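Local atomic coordinates of sulfate transporter 4.1, chloroplastic (Arabidopsis thaliana, PDB entry 7LHV), a protein that is an H(+)/sulfate cotransporter of the SLC26/SulP family in Arabidopsis that moves sulfate across a membrane and may help regulate sulfate assimilation. Residues Y94-D98 against E401-S407; G142-Q146 against N359-D364. All blocks are in the same frame, centred on the assembly; numbering follows the deposited sequence.

Contact 1: Y94-D98 against E401-S407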
loop_
_atom_site.group_PDB
_atom_site.type_symbol
_atom_site.label_atom_id
_atom_site.label_comp_id
_atom_site.label_asym_id
_atom_site.label_seq_id
_atom_site.Cartn_x
_atom_site.Cartn_y
_atom_site.Cartn_z
ATOM N N TYR A 94 -33.661 -19.546 -26.111
ATOM C CA TYR A 94 -32.355 -19.675 -25.478
ATOM C C TYR A 94 -31.516 -20.743 -26.160
ATOM O O TYR A 94 -30.305 -20.566 -26.319
ATOM C CB TYR A 94 -32.503 -19.982 -23.988
ATOM C CG TYR A 94 -32.943 -18.797 -23.158
ATOM C CD1 TYR A 94 -33.205 -17.569 -23.749
ATOM C CD2 TYR A 94 -33.095 -18.908 -21.784
ATOM C CE1 TYR A 94 -33.608 -16.486 -22.995
ATOM C CE2 TYR A 94 -33.497 -17.830 -21.022
ATOM C CZ TYR A 94 -33.751 -16.622 -21.633
ATOM O OH TYR A 94 -34.152 -15.545 -20.879
ATOM N N PHE A 95 -32.125 -21.859 -26.569
ATOM C CA PHE A 95 -31.331 -22.918 -27.184
ATOM C C PHE A 95 -30.718 -22.440 -28.494
ATOM O O PHE A 95 -29.522 -22.628 -28.733
ATOM C CB PHE A 95 -32.178 -24.180 -27.388
ATOM C CG PHE A 95 -31.397 -25.381 -27.894
ATOM C CD1 PHE A 95 -30.802 -25.386 -29.149
ATOM C CD2 PHE A 95 -31.237 -26.494 -27.087
ATOM C CE1 PHE A 95 -30.085 -26.485 -29.591
ATOM C CE2 PHE A 95 -30.517 -27.592 -27.524
ATOM C CZ PHE A 95 -29.942 -27.586 -28.775
ATOM N N LYS A 96 -31.521 -21.818 -29.359
ATOM C CA LYS A 96 -30.992 -21.378 -30.645
ATOM C C LYS A 96 -29.929 -20.300 -30.455
ATOM O O LYS A 96 -28.875 -20.329 -31.105
ATOM C CB LYS A 96 -32.124 -20.897 -31.561
ATOM C CG LYS A 96 -32.854 -19.632 -31.131
ATOM C CD LYS A 96 -33.984 -19.291 -32.088
ATOM C CE LYS A 96 -33.467 -18.828 -33.447
ATOM N NZ LYS A 96 -32.734 -17.533 -33.388
ATOM N N LEU A 97 -30.179 -19.349 -29.547
ATOM C CA LEU A 97 -29.196 -18.293 -29.314
ATOM C C LEU A 97 -27.899 -18.854 -28.743
ATOM O O LEU A 97 -26.806 -18.465 -29.170
ATOM C CB LEU A 97 -29.784 -17.231 -28.389
ATOM C CG LEU A 97 -30.938 -16.429 -28.990
ATOM C CD1 LEU A 97 -31.473 -15.430 -27.986
ATOM C CD2 LEU A 97 -30.500 -15.726 -30.263
ATOM N N ASP A 98 -27.998 -19.779 -27.785
ATOM C CA ASP A 98 -26.811 -20.379 -27.197
ATOM C C ASP A 98 -26.039 -21.201 -28.219
ATOM O O ASP A 98 -24.808 -21.162 -28.243
ATOM C CB ASP A 98 -27.198 -21.247 -26.002
ATOM C CG ASP A 98 -27.607 -20.427 -24.800
ATOM O OD1 ASP A 98 -27.266 -19.229 -24.761
ATOM O OD2 ASP A 98 -28.265 -20.980 -23.896
ATOM N N GLU A 401 -26.037 -12.691 -28.772
ATOM C CA GLU A 401 -27.263 -12.927 -28.010
ATOM C C GLU A 401 -27.157 -14.180 -27.143
ATOM O O GLU A 401 -28.132 -14.909 -26.957
ATOM C CB GLU A 401 -28.480 -13.010 -28.934
ATOM C CG GLU A 401 -28.803 -11.717 -29.661
ATOM C CD GLU A 401 -29.255 -10.617 -28.725
ATOM O OE1 GLU A 401 -29.888 -10.930 -27.696
ATOM O OE2 GLU A 401 -28.976 -9.436 -29.022
ATOM N N ALA A 402 -25.969 -14.431 -26.603
ATOM C CA ALA A 402 -25.794 -15.544 -25.681
ATOM C C ALA A 402 -26.538 -15.259 -24.385
ATOM O O ALA A 402 -26.402 -14.178 -23.803
ATOM C CB ALA A 402 -24.313 -15.782 -25.403
ATOM N N LYS A 403 -27.320 -16.232 -23.924
ATOM C CA LYS A 403 -28.181 -16.059 -22.762
ATOM C C LYS A 403 -27.677 -16.792 -21.530
ATOM O O LYS A 403 -27.609 -16.202 -20.447
ATOM C CB LYS A 403 -29.607 -16.520 -23.096
ATOM C CG LYS A 403 -30.265 -15.716 -24.200
ATOM C CD LYS A 403 -30.340 -14.250 -23.818
ATOM C CE LYS A 403 -30.927 -13.411 -24.936
ATOM N NZ LYS A 403 -30.937 -11.964 -24.584
ATOM N N THR A 404 -27.322 -18.061 -21.659
ATOM C CA THR A 404 -26.873 -18.868 -20.535
ATOM C C THR A 404 -25.427 -19.302 -20.755
ATOM O O THR A 404 -24.775 -18.911 -21.723
ATOM C CB THR A 404 -27.781 -20.085 -20.343
ATOM O OG1 THR A 404 -27.643 -20.966 -21.464
ATOM C CG2 THR A 404 -29.228 -19.652 -20.226
ATOM N N GLY A 405 -24.930 -20.118 -19.829
ATOM C CA GLY A 405 -23.595 -20.669 -19.944
ATOM C C GLY A 405 -23.467 -21.829 -20.900
ATOM O O GLY A 405 -22.351 -22.304 -21.130
ATOM N N LEU A 406 -24.587 -22.300 -21.456
ATOM C CA LEU A 406 -24.531 -23.370 -22.445
ATOM C C LEU A 406 -23.693 -22.970 -23.649
ATOM O O LEU A 406 -23.042 -23.825 -24.261
ATOM C CB LEU A 406 -25.945 -23.751 -22.882
ATOM C CG LEU A 406 -26.093 -25.055 -23.665
ATOM C CD1 LEU A 406 -25.776 -26.246 -22.781
ATOM C CD2 LEU A 406 -27.493 -25.175 -24.242
ATOM N N SER A 407 -23.682 -21.680 -23.994
ATOM C CA SER A 407 -22.832 -21.206 -25.080
ATOM C C SER A 407 -21.376 -21.569 -24.844
ATOM O O SER A 407 -20.630 -21.804 -25.802
ATOM C CB SER A 407 -22.977 -19.694 -25.241
ATOM O OG SER A 407 -24.336 -19.327 -25.369
#

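Contact 2: G142-Q146 against N359-D364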
loop_
_atom_site.group_PDB
_atom_site.type_symbol
_atom_site.label_atom_id
_atom_site.label_comp_id
_atom_site.label_asym_id
_atom_site.label_seq_id
_atom_site.Cartn_x
_atom_site.Cartn_y
_atom_site.Cartn_z
ATOM N N GLY A 142 -18.887 -21.526 -13.224
ATOM C CA GLY A 142 -18.766 -20.105 -13.482
ATOM C C GLY A 142 -20.072 -19.368 -13.259
ATOM O O GLY A 142 -21.149 -19.867 -13.575
ATOM N N SER A 143 -19.960 -18.160 -12.710
ATOM C CA SER A 143 -21.130 -17.333 -12.449
ATOM C C SER A 143 -21.576 -16.539 -13.667
ATOM O O SER A 143 -22.777 -16.302 -13.835
ATOM C CB SER A 143 -20.847 -16.375 -11.292
ATOM O OG SER A 143 -20.656 -17.085 -10.083
ATOM N N SER A 144 -20.641 -16.118 -14.513
ATOM C CA SER A 144 -20.996 -15.335 -15.688
ATOM C C SER A 144 -21.638 -16.220 -16.747
ATOM O O SER A 144 -21.283 -17.390 -16.903
ATOM C CB SER A 144 -19.760 -14.646 -16.259
ATOM O OG SER A 144 -20.120 -13.718 -17.265
ATOM N N ARG A 145 -22.598 -15.653 -17.475
ATOM C CA ARG A 145 -23.302 -16.379 -18.521
ATOM C C ARG A 145 -22.851 -16.003 -19.925
ATOM O O ARG A 145 -23.247 -16.674 -20.883
ATOM C CB ARG A 145 -24.814 -16.153 -18.394
ATOM C CG ARG A 145 -25.387 -16.600 -17.064
ATOM C CD ARG A 145 -26.850 -16.223 -16.936
ATOM N NE ARG A 145 -27.347 -16.440 -15.584
ATOM C CZ ARG A 145 -28.541 -16.053 -15.155
ATOM N NH1 ARG A 145 -29.391 -15.428 -15.952
ATOM N NH2 ARG A 145 -28.888 -16.300 -13.896
ATOM N N GLN A 146 -22.039 -14.957 -20.075
ATOM C CA GLN A 146 -21.513 -14.570 -21.373
ATOM C C GLN A 146 -19.995 -14.594 -21.454
ATOM O O GLN A 146 -19.455 -14.426 -22.552
ATOM C CB GLN A 146 -21.997 -13.165 -21.769
ATOM C CG GLN A 146 -23.463 -13.058 -22.169
ATOM C CD GLN A 146 -24.412 -13.259 -21.012
ATOM O OE1 GLN A 146 -25.233 -14.173 -21.018
ATOM N NE2 GLN A 146 -24.306 -12.399 -20.006
ATOM N N ASN A 359 -26.758 -7.549 -18.816
ATOM C CA ASN A 359 -27.700 -8.610 -19.145
ATOM C C ASN A 359 -28.681 -8.922 -18.021
ATOM O O ASN A 359 -29.370 -9.945 -18.087
ATOM C CB ASN A 359 -26.942 -9.874 -19.545
ATOM C CG ASN A 359 -26.249 -9.733 -20.882
ATOM O OD1 ASN A 359 -26.872 -9.865 -21.934
ATOM N ND2 ASN A 359 -24.952 -9.459 -20.850
ATOM N N ARG A 360 -28.749 -8.079 -16.990
ATOM C CA ARG A 360 -29.813 -8.131 -15.988
ATOM C C ARG A 360 -29.793 -9.439 -15.194
ATOM O O ARG A 360 -30.779 -10.175 -15.132
ATOM C CB ARG A 360 -31.179 -7.921 -16.648
ATOM C CG ARG A 360 -31.405 -6.539 -17.228
ATOM C CD ARG A 360 -32.799 -6.443 -17.824
ATOM N NE ARG A 360 -33.042 -5.162 -18.476
ATOM C CZ ARG A 360 -33.522 -4.091 -17.860
ATOM N NH1 ARG A 360 -33.843 -4.117 -16.577
ATOM N NH2 ARG A 360 -33.693 -2.968 -18.552
ATOM N N TYR A 361 -28.647 -9.723 -14.578
ATOM C CA TYR A 361 -28.566 -10.826 -13.631
ATOM C C TYR A 361 -27.483 -10.522 -12.606
ATOM O O TYR A 361 -26.594 -9.699 -12.836
ATOM C CB TYR A 361 -28.318 -12.172 -14.330
ATOM C CG TYR A 361 -26.992 -12.302 -15.048
ATOM C CD1 TYR A 361 -26.855 -11.906 -16.369
ATOM C CD2 TYR A 361 -25.887 -12.846 -14.412
ATOM C CE1 TYR A 361 -25.652 -12.031 -17.029
ATOM C CE2 TYR A 361 -24.678 -12.973 -15.064
ATOM C CZ TYR A 361 -24.568 -12.564 -16.373
ATOM O OH TYR A 361 -23.367 -12.689 -17.029
ATOM N N GLU A 362 -27.582 -11.190 -11.459
ATOM C CA GLU A 362 -26.675 -10.941 -10.348
ATOM C C GLU A 362 -25.352 -11.663 -10.546
ATOM O O GLU A 362 -25.300 -12.752 -11.124
ATOM C CB GLU A 362 -27.308 -11.391 -9.032
ATOM C CG GLU A 362 -28.581 -10.662 -8.660
ATOM C CD GLU A 362 -28.683 -10.409 -7.170
ATOM O OE1 GLU A 362 -29.817 -10.340 -6.656
ATOM O OE2 GLU A 362 -27.629 -10.277 -6.515
ATOM N N LEU A 363 -24.280 -11.054 -10.048
ATOM C CA LEU A 363 -22.961 -11.662 -10.083
ATOM C C LEU A 363 -22.127 -11.075 -8.957
ATOM O O LEU A 363 -22.218 -9.879 -8.668
ATOM C CB LEU A 363 -22.277 -11.438 -11.437
ATOM C CG LEU A 363 -20.981 -12.190 -11.737
ATOM C CD1 LEU A 363 -20.905 -12.485 -13.216
ATOM C CD2 LEU A 363 -19.767 -11.386 -11.311
ATOM N N ASP A 364 -21.314 -11.919 -8.330
ATOM C CA ASP A 364 -20.415 -11.505 -7.267
ATOM C C ASP A 364 -18.974 -11.806 -7.655
ATOM O O ASP A 364 -18.699 -12.765 -8.382
ATOM C CB ASP A 364 -20.775 -12.185 -5.942
ATOM C CG ASP A 364 -20.793 -13.692 -6.044
ATOM O OD1 ASP A 364 -20.615 -14.215 -7.161
ATOM O OD2 ASP A 364 -20.984 -14.355 -5.005
#

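Contact 1: Y94-D98 against E401-S407
Asp98 turns its carboxylate into the backbone that leads to helix 406-426, where two successive loop amides ahead of a capping turn, those of Lys403 and Thr404, share one of its oxygens. Lys403 N donates to Asp98 OD1 over 3.1 Å, nearly along the C-O axis and with 162° at the hydrogen; Thr404 N adds a weak but straight bond to the same atom. The other oxygen, Asp98 OD2, takes the hydroxyl hydrogen of Thr404 OG1, which approaches from above the carboxylate plane at a modelled 2.5 Å. Thr404 OG1 is also an acceptor: its weak capping bond from Leu406 N, 3.3 Å long, closes an ST turn. One acid of helix 91-119 thus holds the loop before another transmembrane helix of this SLC26/SulP domain. Three residues past Thr404, already in helix 406-426, Ser407 OG makes a weak bond to the backbone oxygen of Asp98. Tyr89, in the loop before helix 91-119, packs against Asp98, Tyr94 and Leu406. Farther out, Tyr94 and Lys403 cross at about a right angle. Lys403 CB stands over one ring face, 18° off the normal and 4.0 Å from the centroid of Tyr94, in a CH-pi contact. A bend at chi2 (-59°) then carries the lysine chain along the ring rim, with Lys403 CG 3.5 Å from Tyr94 CD1. Its end leads away from the helix to a weak salt bridge with Glu401. Leu97 lies beside Glu401, both side chains pointing the same way, and Leu97 CD2 meets Glu401 CB at 3.6 Å; its other methyl, Leu97 CD1, rests 3.7 Å from Lys403 CE.

Contact 2: G142-Q146 against N359-D364
Ser143 to Gln146 and Asn359 to Asp364 are irregular loops that run roughly antiparallel, their end-to-end directions 151° apart, with Ser143 facing Leu363 and Gln146 facing Asn359. Tyr361 carries the contact by reaching across with both its hydroxyl and its ring. Its chi1 of 65° sets CG between the backbone N and the carbonyl carbon, and from there the ring extends under the arginine to the opposite backbone. At its end, Tyr361 OH accepts an almost straight hydrogen bond of 3.1 Å from Arg145 N, and Ser144 OG donates to the same hydroxyl oxygen in a weak bond of 3.4 Å. Arg145, extended from CG to NE, slides back over one ring face in the opposite direction. Arg145 CD sits above the ring centre, 4.1 Å from the centroid of Tyr361. The guanidinium then stacks flat, its plane 7° from that of the ring, in an off-centre cation-pi contact displaced toward the root of the tyrosine, where Arg145 NH1 lies 3.8 Å from Tyr361 CB. A leucine in place of Tyr361 would probably leave Arg145 N without its acceptor and the guanidinium without the flat surface that limits its turning. Beside this stack, Leu363 CD1 packs 3.8 Å from Ser144 CA. The polar ends of Asn359 and Asp364 find their main partners elsewhere, in Leu355 and Ser367. Arg360 forms a salt bridge with Asp557 of the second subunit. The contact thus joins the loop between helix 125-141 and strand 149-150 to the link between helices 330-358 and 365-381.

Both contacts are partly buried and lie within the sulfate permease region, on the same side of the chain's centre, with contact 2 nested inside the loop closed by contact 1. Contact 1, the farther from the centre, joins a transmembrane helix to the approach of another through a buried carboxylate. Contact 2 joins two loops, one between a helix and a strand and one between two helices, and relies on an aromatic hydroxyl and a cation-pi stack; its second loop also reaches the other subunit. They hold different elements yet touch directly: Arg145 CB packs 3.5 Å from Lys403 O. Asn397 draws them together further, touching Ala402 and Ser407 while bonding to the backbone oxygen of Gln146.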